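PDB 7ABB: SalCYP truncation, which belongs to the cytochrome P450 superfamily and holds heme c in a pocket of its largely helical fold. Local coordinates for residues 113-118 / 356-361; 138-143 / 156-161; 192-197 / 223-228. One frame throughout, in Å; residues are numbered along the deposited sequence.

Three helix pairs illustrate how a P450 fold is knitted together at different scales along the sequence. Following the chain from the N terminus, segment 113-118 of helix 108-120 comes first and meets segment 356-361 of helix 345-362, 238 residues further on, so contact 1 closes a loop that encloses most of the protein. Contacts 2 and 3 are nested within it and stand in series. Contact 2 joins helix 130-147 to the next helix, 154-165; contact 3 then ties helix 182-199 to helix 222-235. Contacts 1 and 2 touch directly, through the salt bridge of Arg118 and Glu141, whereas contacts 2 and 3 approach to about 6 Å between nearest atoms without touching.

Contact 1: 113-118 / 356-361; sequences ANARRR and WEEWHE
Arg116 and Glu358 meet where helix 108-120 passes helix 345-362, and an ion pair joins them. The Arg116 chain leaves its helix with CG anti to the backbone N (chi1 -175°) and runs straight until a bend at chi3, which turns the guanidinium to the carboxylate. Glu358 folds at chi2 (-57°), bringing its head round to meet it. NE of Arg116 lies 3.0 Å from OE1 of Glu358, with NH2 of Arg116 next at 3.2 Å from the same oxygen. The approach is oblique, the two planes standing 80° apart, which rules out the flat, two-pronged pairing of coplanar groups. A water completes the link from the guanidinium edge: it accepts from Arg116 NH2 and donates to OE2 of Glu358 at 2.6 Å. Alongside, CB of Ala115 rests 4.0 Å from CB of Glu358, a small apolar patch at the foot of the charged chain. Arg112 also forms a salt bridge to OE2 of Glu358. With one arginine at each carboxylate oxygen and a water bridging back to Arg116, the buried glutamate has its charge well compensated and would be expected to remain ionised.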
loop_
_atom_site.group_PDB
_atom_site.type_symbol
_atom_site.label_atom_id
_atom_site.label_comp_id
_atom_site.label_asym_id
_atom_site.label_seq_id
_atom_site.Cartn_x
_atom_site.Cartn_y
_atom_site.Cartn_z
ATOM N N ALA A 113 11.191 -10.703 -14.713
ATOM C CA ALA A 113 12.525 -11.293 -14.653
ATOM C C ALA A 113 13.091 -11.220 -13.242
ATOM O O ALA A 113 13.803 -12.134 -12.799
ATOM C CB ALA A 113 13.455 -10.598 -15.639
ATOM N N ASN A 114 12.784 -10.125 -12.540
ATOM C CA ASN A 114 13.146 -9.955 -11.135
ATOM C C ASN A 114 12.516 -11.055 -10.271
ATOM O O ASN A 114 13.230 -11.789 -9.570
ATOM C CB ASN A 114 12.713 -8.541 -10.731
ATOM C CG ASN A 114 12.895 -8.200 -9.268
ATOM O OD1 ASN A 114 13.513 -8.903 -8.480
ATOM N ND2 ASN A 114 12.318 -7.065 -8.897
ATOM N N ALA A 115 11.195 -11.230 -10.359
ATOM C CA ALA A 115 10.544 -12.287 -9.597
ATOM C C ALA A 115 11.159 -13.641 -9.906
ATOM O O ALA A 115 11.469 -14.425 -9.000
ATOM C CB ALA A 115 9.068 -12.336 -9.920
ATOM N N ARG A 116 11.341 -13.936 -11.193
ATOM C CA ARG A 116 11.809 -15.267 -11.588
ATOM C C ARG A 116 13.214 -15.527 -11.067
ATOM O O ARG A 116 13.531 -16.625 -10.578
ATOM C CB ARG A 116 11.746 -15.404 -13.109
ATOM C CG ARG A 116 12.091 -16.778 -13.631
ATOM C CD ARG A 116 12.051 -16.847 -15.150
ATOM N NE ARG A 116 10.716 -16.653 -15.726
ATOM C CZ ARG A 116 10.342 -15.624 -16.490
ATOM N NH1 ARG A 116 11.180 -14.628 -16.790
ATOM N NH2 ARG A 116 9.111 -15.580 -16.969
ATOM N N ARG A 117 14.091 -14.536 -11.213
ATOM C CA ARG A 117 15.452 -14.654 -10.719
ATOM C C ARG A 117 15.466 -14.940 -9.231
ATOM O O ARG A 117 16.191 -15.825 -8.755
ATOM C CB ARG A 117 16.199 -13.345 -11.021
ATOM C CG ARG A 117 17.628 -13.269 -10.493
ATOM C CD ARG A 117 18.010 -11.865 -9.999
ATOM N NE ARG A 117 17.521 -10.824 -10.904
ATOM C CZ ARG A 117 17.033 -9.648 -10.503
ATOM N NH1 ARG A 117 17.005 -9.339 -9.216
ATOM N NH2 ARG A 117 16.546 -8.771 -11.378
ATOM N N ARG A 118 14.660 -14.194 -8.474
ATOM C CA ARG A 118 14.706 -14.305 -7.029
ATOM C C ARG A 118 14.106 -15.631 -6.572
ATOM O O ARG A 118 14.672 -16.306 -5.710
ATOM C CB ARG A 118 13.999 -13.106 -6.398
ATOM C CG ARG A 118 14.737 -11.797 -6.626
ATOM C CD ARG A 118 14.006 -10.642 -5.952
ATOM N NE ARG A 118 14.781 -9.416 -6.113
ATOM C CZ ARG A 118 15.853 -9.118 -5.394
ATOM N NH1 ARG A 118 16.299 -9.943 -4.448
ATOM N NH2 ARG A 118 16.515 -7.988 -5.633
ATOM N N TRP A 356 3.034 -13.485 -8.092
ATOM C CA TRP A 356 2.297 -14.723 -7.864
ATOM C C TRP A 356 2.286 -15.628 -9.099
ATOM O O TRP A 356 2.273 -16.864 -8.969
ATOM C CB TRP A 356 0.865 -14.418 -7.404
ATOM C CG TRP A 356 0.785 -13.815 -6.000
ATOM C CD1 TRP A 356 1.772 -13.769 -5.059
ATOM C CD2 TRP A 356 -0.361 -13.180 -5.417
ATOM N NE1 TRP A 356 1.300 -13.142 -3.916
ATOM C CE2 TRP A 356 0.003 -12.758 -4.124
ATOM C CE3 TRP A 356 -1.636 -12.914 -5.881
ATOM C CZ2 TRP A 356 -0.896 -12.101 -3.277
ATOM C CZ3 TRP A 356 -2.524 -12.253 -5.047
ATOM C CH2 TRP A 356 -2.147 -11.860 -3.764
ATOM N N GLU A 357 2.283 -15.058 -10.302
ATOM C CA GLU A 357 2.410 -15.859 -11.512
ATOM C C GLU A 357 3.727 -16.625 -11.506
ATOM O O GLU A 357 3.773 -17.847 -11.743
ATOM C CB GLU A 357 2.313 -14.952 -12.748
ATOM C CG GLU A 357 0.910 -14.464 -13.080
ATOM C CD GLU A 357 0.888 -13.428 -14.185
ATOM O OE1 GLU A 357 1.929 -12.771 -14.412
ATOM O OE2 GLU A 357 -0.168 -13.261 -14.836
ATOM N N GLU A 358 4.833 -15.910 -11.283
ATOM C CA GLU A 358 6.129 -16.576 -11.348
ATOM C C GLU A 358 6.291 -17.555 -10.188
ATOM O O GLU A 358 6.913 -18.611 -10.351
ATOM C CB GLU A 358 7.263 -15.545 -11.374
ATOM C CG GLU A 358 7.274 -14.671 -12.629
ATOM C CD GLU A 358 7.354 -15.488 -13.877
ATOM O OE1 GLU A 358 8.280 -16.321 -13.976
ATOM O OE2 GLU A 358 6.497 -15.310 -14.762
ATOM N N TRP A 359 5.711 -17.237 -9.028
ATOM C CA TRP A 359 5.749 -18.153 -7.895
ATOM C C TRP A 359 5.108 -19.485 -8.261
ATOM O O TRP A 359 5.690 -20.546 -8.020
ATOM C CB TRP A 359 5.046 -17.517 -6.688
ATOM C CG TRP A 359 5.049 -18.409 -5.487
ATOM C CD1 TRP A 359 4.208 -19.459 -5.251
ATOM C CD2 TRP A 359 5.956 -18.358 -4.375
ATOM N NE1 TRP A 359 4.530 -20.051 -4.067
ATOM C CE2 TRP A 359 5.598 -19.405 -3.506
ATOM C CE3 TRP A 359 7.035 -17.544 -4.036
ATOM C CZ2 TRP A 359 6.281 -19.656 -2.319
ATOM C CZ3 TRP A 359 7.720 -17.789 -2.858
ATOM C CH2 TRP A 359 7.322 -18.836 -2.000
ATOM N N HIS A 360 3.912 -19.460 -8.854
ATOM C CA HIS A 360 3.220 -20.722 -9.126
ATOM C C HIS A 360 3.815 -21.501 -10.291
ATOM O O HIS A 360 3.612 -22.715 -10.402
ATOM C CB HIS A 360 1.738 -20.434 -9.337
ATOM C CG HIS A 360 1.031 -20.110 -8.063
ATOM N ND1 HIS A 360 1.012 -18.845 -7.516
ATOM C CD2 HIS A 360 0.386 -20.911 -7.182
ATOM C CE1 HIS A 360 0.341 -18.870 -6.376
ATOM N NE2 HIS A 360 -0.044 -20.116 -6.149
ATOM N N GLU A 361 4.617 -20.851 -11.130
ATOM C CA GLU A 361 5.346 -21.565 -12.170
ATOM C C GLU A 361 6.455 -22.413 -11.578
ATOM O O GLU A 361 6.692 -23.538 -12.031
ATOM C CB GLU A 361 5.924 -20.560 -13.156
ATOM C CG GLU A 361 6.776 -21.192 -14.222
ATOM C CD GLU A 361 5.989 -22.097 -15.147
ATOM O OE1 GLU A 361 6.505 -23.181 -15.507
ATOM O OE2 GLU A 361 4.857 -21.716 -15.518
HETATM O O HOH W 1 6.244 -17.110 -16.560
#

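Contact 2: 138-143 / 156-161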
loop_
_atom_site.group_PDB
_atom_site.type_symbol
_atom_site.label_atom_id
_atom_site.label_comp_id
_atom_site.label_asym_id
_atom_site.label_seq_id
_atom_site.Cartn_x
_atom_site.Cartn_y
_atom_site.Cartn_z
ATOM N N TYR A 138 12.355 -7.660 -3.773
ATOM C CA TYR A 138 11.650 -7.643 -5.055
ATOM C C TYR A 138 10.915 -6.325 -5.259
ATOM O O TYR A 138 11.113 -5.632 -6.264
ATOM C CB TYR A 138 10.661 -8.810 -5.081
ATOM C CG TYR A 138 9.610 -8.795 -6.147
ATOM C CD1 TYR A 138 9.920 -9.045 -7.474
ATOM C CD2 TYR A 138 8.284 -8.532 -5.828
ATOM C CE1 TYR A 138 8.939 -9.050 -8.444
ATOM C CE2 TYR A 138 7.315 -8.551 -6.780
ATOM C CZ TYR A 138 7.618 -8.834 -8.067
ATOM O OH TYR A 138 6.621 -8.846 -8.996
ATOM N N VAL A 139 10.066 -5.969 -4.306
ATOM C CA VAL A 139 9.264 -4.761 -4.419
ATOM C C VAL A 139 10.151 -3.524 -4.448
ATOM O O VAL A 139 9.897 -2.584 -5.215
ATOM C CB VAL A 139 8.235 -4.705 -3.276
ATOM C CG1 VAL A 139 7.538 -3.345 -3.231
ATOM C CG2 VAL A 139 7.201 -5.804 -3.462
ATOM N N LEU A 140 11.172 -3.473 -3.592
ATOM C CA LEU A 140 12.045 -2.304 -3.584
ATOM C C LEU A 140 12.805 -2.174 -4.896
ATOM O O LEU A 140 12.960 -1.064 -5.412
ATOM C CB LEU A 140 12.998 -2.375 -2.402
ATOM C CG LEU A 140 14.011 -1.235 -2.289
ATOM C CD1 LEU A 140 13.341 0.131 -2.234
ATOM C CD2 LEU A 140 14.890 -1.480 -1.064
ATOM N N GLU A 141 13.300 -3.283 -5.450
ATOM C CA GLU A 141 13.944 -3.220 -6.764
ATOM C C GLU A 141 12.989 -2.613 -7.793
ATOM O O GLU A 141 13.370 -1.722 -8.569
ATOM C CB GLU A 141 14.395 -4.615 -7.213
ATOM C CG GLU A 141 14.965 -4.642 -8.634
ATOM C CD GLU A 141 15.559 -5.972 -9.053
ATOM O OE1 GLU A 141 15.987 -6.767 -8.173
ATOM O OE2 GLU A 141 15.561 -6.223 -10.273
ATOM N N ASN A 142 11.744 -3.087 -7.811
ATOM C CA ASN A 142 10.758 -2.570 -8.749
ATOM C C ASN A 142 10.510 -1.081 -8.519
ATOM O O ASN A 142 10.356 -0.318 -9.476
ATOM C CB ASN A 142 9.429 -3.329 -8.600
ATOM C CG ASN A 142 9.548 -4.788 -8.930
ATOM O OD1 ASN A 142 10.329 -5.196 -9.789
ATOM N ND2 ASN A 142 8.737 -5.597 -8.243
ATOM N N LEU A 143 10.416 -0.656 -7.253
ATOM C CA LEU A 143 10.207 0.764 -6.945
ATOM C C LEU A 143 11.360 1.603 -7.483
ATOM O O LEU A 143 11.152 2.643 -8.124
ATOM C CB LEU A 143 10.092 0.972 -5.438
ATOM C CG LEU A 143 9.832 2.405 -4.957
ATOM C CD1 LEU A 143 8.522 2.924 -5.474
ATOM C CD2 LEU A 143 9.879 2.485 -3.445
ATOM N N HIS A 156 21.549 -0.747 0.332
ATOM C CA HIS A 156 21.504 0.398 1.232
ATOM C C HIS A 156 20.064 0.767 1.563
ATOM O O HIS A 156 19.700 0.935 2.732
ATOM C CB HIS A 156 22.232 1.580 0.592
ATOM C CG HIS A 156 22.347 2.780 1.478
ATOM N ND1 HIS A 156 21.615 3.932 1.276
ATOM C CD2 HIS A 156 23.128 3.017 2.559
ATOM C CE1 HIS A 156 21.939 4.824 2.196
ATOM N NE2 HIS A 156 22.849 4.291 2.991
ATOM N N LEU A 157 19.221 0.876 0.537
ATOM C CA LEU A 157 17.842 1.273 0.756
ATOM C C LEU A 157 17.067 0.180 1.474
ATOM O O LEU A 157 16.186 0.480 2.287
ATOM C CB LEU A 157 17.173 1.619 -0.575
ATOM C CG LEU A 157 17.710 2.859 -1.302
ATOM C CD1 LEU A 157 16.867 3.087 -2.531
ATOM C CD2 LEU A 157 17.719 4.067 -0.391
ATOM N N LEU A 158 17.380 -1.090 1.203
ATOM C CA LEU A 158 16.708 -2.162 1.927
ATOM C C LEU A 158 16.996 -2.063 3.419
ATOM O O LEU A 158 16.104 -2.274 4.249
ATOM C CB LEU A 158 17.155 -3.516 1.379
ATOM C CG LEU A 158 16.406 -4.740 1.885
ATOM C CD1 LEU A 158 14.993 -4.747 1.395
ATOM C CD2 LEU A 158 17.098 -5.990 1.400
ATOM N N ALA A 159 18.241 -1.726 3.774
ATOM C CA ALA A 159 18.616 -1.572 5.176
ATOM C C ALA A 159 17.847 -0.434 5.836
ATOM O O ALA A 159 17.438 -0.542 6.997
ATOM C CB ALA A 159 20.123 -1.333 5.282
ATOM N N ILE A 160 17.654 0.674 5.119
ATOM C CA ILE A 160 16.848 1.769 5.655
ATOM C C ILE A 160 15.420 1.296 5.903
ATOM O O ILE A 160 14.846 1.517 6.976
ATOM C CB ILE A 160 16.883 2.974 4.699
ATOM C CG1 ILE A 160 18.305 3.544 4.640
ATOM C CG2 ILE A 160 15.883 4.039 5.150
ATOM C CD1 ILE A 160 18.474 4.715 3.674
ATOM N N ASN A 161 14.831 0.635 4.908
ATOM C CA ASN A 161 13.446 0.195 5.016
ATOM C C ASN A 161 13.260 -0.754 6.197
ATOM O O ASN A 161 12.305 -0.624 6.968
ATOM C CB ASN A 161 13.026 -0.474 3.711
ATOM C CG ASN A 161 11.637 -1.052 3.778
ATOM O OD1 ASN A 161 11.425 -2.101 4.382
ATOM N ND2 ASN A 161 10.686 -0.387 3.151
#
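A helix-to-helix junction of the P450 fold, between helix 130-147 and the helix that follows it, 154-165, is formed by Leu140 reaching over to Leu157 and Leu158. These correspond to the E and F helices of the family, and their closest backbone approach here is Leu140 with Leu158, 7.2 Å between CA atoms. One methyl group does the touching from the first helix. Leu140 extends with CG anti to the backbone N (chi1 178°), and its CD2 comes against the peptide link between the two opposing leucines, 3.4 Å from N of Leu158 and 3.7 Å from C of Leu157. The same CD2 lies 3.9 Å from CB of Leu157 and equally far from CB of Leu158, so the methyl is set between the roots of two neighbouring side chains. Leu158 adds its own CD1, 4.1 Å from CD2 of Leu140, as a looser neighbour, whereas Leu157 meets it through CB.

Other faces of helix 130-147 serve other partners. Leu143 touches heme c, Val139 packs on helix 238-253, and Asn142, whose ND2 sits over the centre of the Tyr138 ring, donates from that nitrogen to Gln351. Leu157 and Ile160 in turn carry the packing on to helix 182-199.

The junction therefore rests on dispersion between a methyl group and a backbone with its first side-chain carbons. Such a contact depends on close fit rather than on bond direction, and it imposes little angular preference of its own.

Contact 3: 192-197 / 223-228; sequences RHVARR and ADRESL
Apolar packing of a valine on the aliphatic parts of two charged residues is the nature of this contact, which joins Val194 of helix 182-199 to Arg225 and Glu226 of helix 222-235. In P450 terms the first corresponds to the G helix, and the second, continued by helix 238-253, to the N-terminal part of the long helix I. The site is peripheral, about 23 Å from the centre of the chain to that of the contact, yet Val194 and Arg225 are buried.

Val194 behaves much like a knob in a hole. Besides Arg225 and Glu226 it touches Asp222 and Leu229, and these four residues, spaced as i, i+3, i+4 and i+7, frame a socket on the facing helix. Its CG1 stands anti to the backbone N (chi1 173°), while the other methyl, CG2, makes the nearest approaches to Arg225 and Glu226.

The Arg225 head is engaged away from the valine: its guanidinium forms a salt bridge through NH1 with Asp222 and a hydrogen bond through NH2 with the carbonyl of Thr210. The Glu226 side chain also packs against Val190 and Arg191 of the opposing helix. What Val194 meets of each residue is a methylene carbon, at ordinary, rather loose van der Waals range: CG2 of Val194 lies 4.3 Å from CG of Glu226 and 4.4 Å from CB of Arg225.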
loop_
_atom_site.group_PDB
_atom_site.type_symbol
_atom_site.label_atom_id
_atom_site.label_comp_id
_atom_site.label_asym_id
_atom_site.label_seq_id
_atom_site.Cartn_x
_atom_site.Cartn_y
_atom_site.Cartn_z
ATOM N N ARG A 192 21.212 13.358 -2.105
ATOM C CA ARG A 192 22.276 12.950 -3.012
ATOM C C ARG A 192 21.726 12.585 -4.387
ATOM O O ARG A 192 22.381 12.855 -5.403
ATOM C CB ARG A 192 23.066 11.783 -2.412
ATOM C CG ARG A 192 24.005 12.157 -1.254
ATOM C CD ARG A 192 24.821 10.939 -0.807
ATOM N NE ARG A 192 25.959 11.274 0.058
ATOM C CZ ARG A 192 26.146 10.824 1.302
ATOM N NH1 ARG A 192 27.230 11.195 1.980
ATOM N NH2 ARG A 192 25.275 10.002 1.881
ATOM N N HIS A 193 20.528 11.995 -4.447
ATOM C CA HIS A 193 19.947 11.637 -5.735
ATOM C C HIS A 193 19.599 12.887 -6.538
ATOM O O HIS A 193 19.850 12.958 -7.746
ATOM C CB HIS A 193 18.700 10.768 -5.541
ATOM C CG HIS A 193 18.163 10.221 -6.823
ATOM N ND1 HIS A 193 18.879 9.343 -7.610
ATOM C CD2 HIS A 193 17.007 10.470 -7.485
ATOM C CE1 HIS A 193 18.173 9.056 -8.690
ATOM N NE2 HIS A 193 17.031 9.722 -8.634
ATOM N N VAL A 194 18.985 13.872 -5.888
ATOM C CA VAL A 194 18.685 15.122 -6.576
ATOM C C VAL A 194 19.963 15.704 -7.154
ATOM O O VAL A 194 20.017 16.110 -8.318
ATOM C CB VAL A 194 17.990 16.104 -5.620
ATOM C CG1 VAL A 194 17.828 17.491 -6.268
ATOM C CG2 VAL A 194 16.644 15.560 -5.232
ATOM N N ALA A 195 21.028 15.702 -6.356
ATOM C CA ALA A 195 22.283 16.305 -6.807
ATOM C C ALA A 195 22.885 15.529 -7.975
ATOM O O ALA A 195 23.470 16.131 -8.890
ATOM C CB ALA A 195 23.278 16.386 -5.647
ATOM N N ARG A 196 22.786 14.197 -7.946
ATOM C CA ARG A 196 23.246 13.385 -9.071
ATOM C C ARG A 196 22.550 13.790 -10.363
ATOM O O ARG A 196 23.200 14.000 -11.395
ATOM C CB ARG A 196 23.007 11.898 -8.786
ATOM C CG ARG A 196 23.366 10.964 -9.962
ATOM C CD ARG A 196 22.738 9.580 -9.836
ATOM N NE ARG A 196 23.382 8.743 -8.832
ATOM C CZ ARG A 196 24.534 8.101 -8.997
ATOM N NH1 ARG A 196 25.224 8.213 -10.128
ATOM N NH2 ARG A 196 25.004 7.353 -8.007
ATOM N N ARG A 197 21.219 13.898 -10.326
ATOM C CA ARG A 197 20.474 14.166 -11.547
ATOM C C ARG A 197 20.632 15.612 -11.993
ATOM O O ARG A 197 20.589 15.888 -13.192
ATOM C CB ARG A 197 19.004 13.812 -11.346
ATOM C CG ARG A 197 18.782 12.329 -11.089
ATOM C CD ARG A 197 19.344 11.454 -12.197
ATOM N NE ARG A 197 18.858 10.077 -12.102
ATOM C CZ ARG A 197 19.561 8.980 -12.395
ATOM N NH1 ARG A 197 20.823 9.049 -12.803
ATOM N NH2 ARG A 197 18.986 7.793 -12.267
ATOM N N ALA A 223 13.306 21.346 -1.974
ATOM C CA ALA A 223 12.680 20.808 -0.767
ATOM C C ALA A 223 11.452 19.970 -1.108
ATOM O O ALA A 223 11.211 18.916 -0.492
ATOM C CB ALA A 223 12.302 21.944 0.180
ATOM N N ASP A 224 10.647 20.435 -2.069
ATOM C CA ASP A 224 9.504 19.640 -2.508
ATOM C C ASP A 224 9.963 18.417 -3.296
ATOM O O ASP A 224 9.366 17.342 -3.176
ATOM C CB ASP A 224 8.541 20.491 -3.338
ATOM C CG ASP A 224 7.628 21.384 -2.476
ATOM O OD1 ASP A 224 7.583 21.219 -1.238
ATOM O OD2 ASP A 224 6.942 22.258 -3.050
ATOM N N ARG A 225 11.027 18.554 -4.098
ATOM C CA ARG A 225 11.616 17.396 -4.768
ATOM C C ARG A 225 11.998 16.327 -3.763
ATOM O O ARG A 225 11.697 15.148 -3.943
ATOM C CB ARG A 225 12.864 17.788 -5.565
ATOM C CG ARG A 225 12.567 18.360 -6.914
ATOM C CD ARG A 225 13.815 18.649 -7.744
ATOM N NE ARG A 225 13.407 19.527 -8.830
ATOM C CZ ARG A 225 13.405 20.846 -8.780
ATOM N NH1 ARG A 225 13.892 21.492 -7.727
ATOM N NH2 ARG A 225 12.966 21.535 -9.819
ATOM N N GLU A 226 12.694 16.733 -2.703
ATOM C CA GLU A 226 13.103 15.781 -1.683
ATOM C C GLU A 226 11.895 15.211 -0.963
ATOM O O GLU A 226 11.854 14.019 -0.642
ATOM C CB GLU A 226 14.050 16.471 -0.701
ATOM C CG GLU A 226 15.346 16.891 -1.341
ATOM C CD GLU A 226 16.168 17.788 -0.446
ATOM O OE1 GLU A 226 15.992 17.705 0.786
ATOM O OE2 GLU A 226 16.992 18.572 -0.971
ATOM N N SER A 227 10.895 16.051 -0.697
ATOM C CA SER A 227 9.676 15.538 -0.080
ATOM C C SER A 227 9.025 14.466 -0.949
ATOM O O SER A 227 8.701 13.368 -0.472
ATOM C CB SER A 227 8.710 16.689 0.171
ATOM O OG SER A 227 7.548 16.205 0.801
ATOM N N LEU A 228 8.847 14.757 -2.241
ATOM C CA LEU A 228 8.244 13.787 -3.151
ATOM C C LEU A 228 8.984 12.453 -3.117
ATOM O O LEU A 228 8.374 11.393 -2.966
ATOM C CB LEU A 228 8.231 14.346 -4.573
ATOM C CG LEU A 228 7.819 13.351 -5.664
ATOM C CD1 LEU A 228 6.367 12.909 -5.505
ATOM C CD2 LEU A 228 8.063 13.963 -7.037
#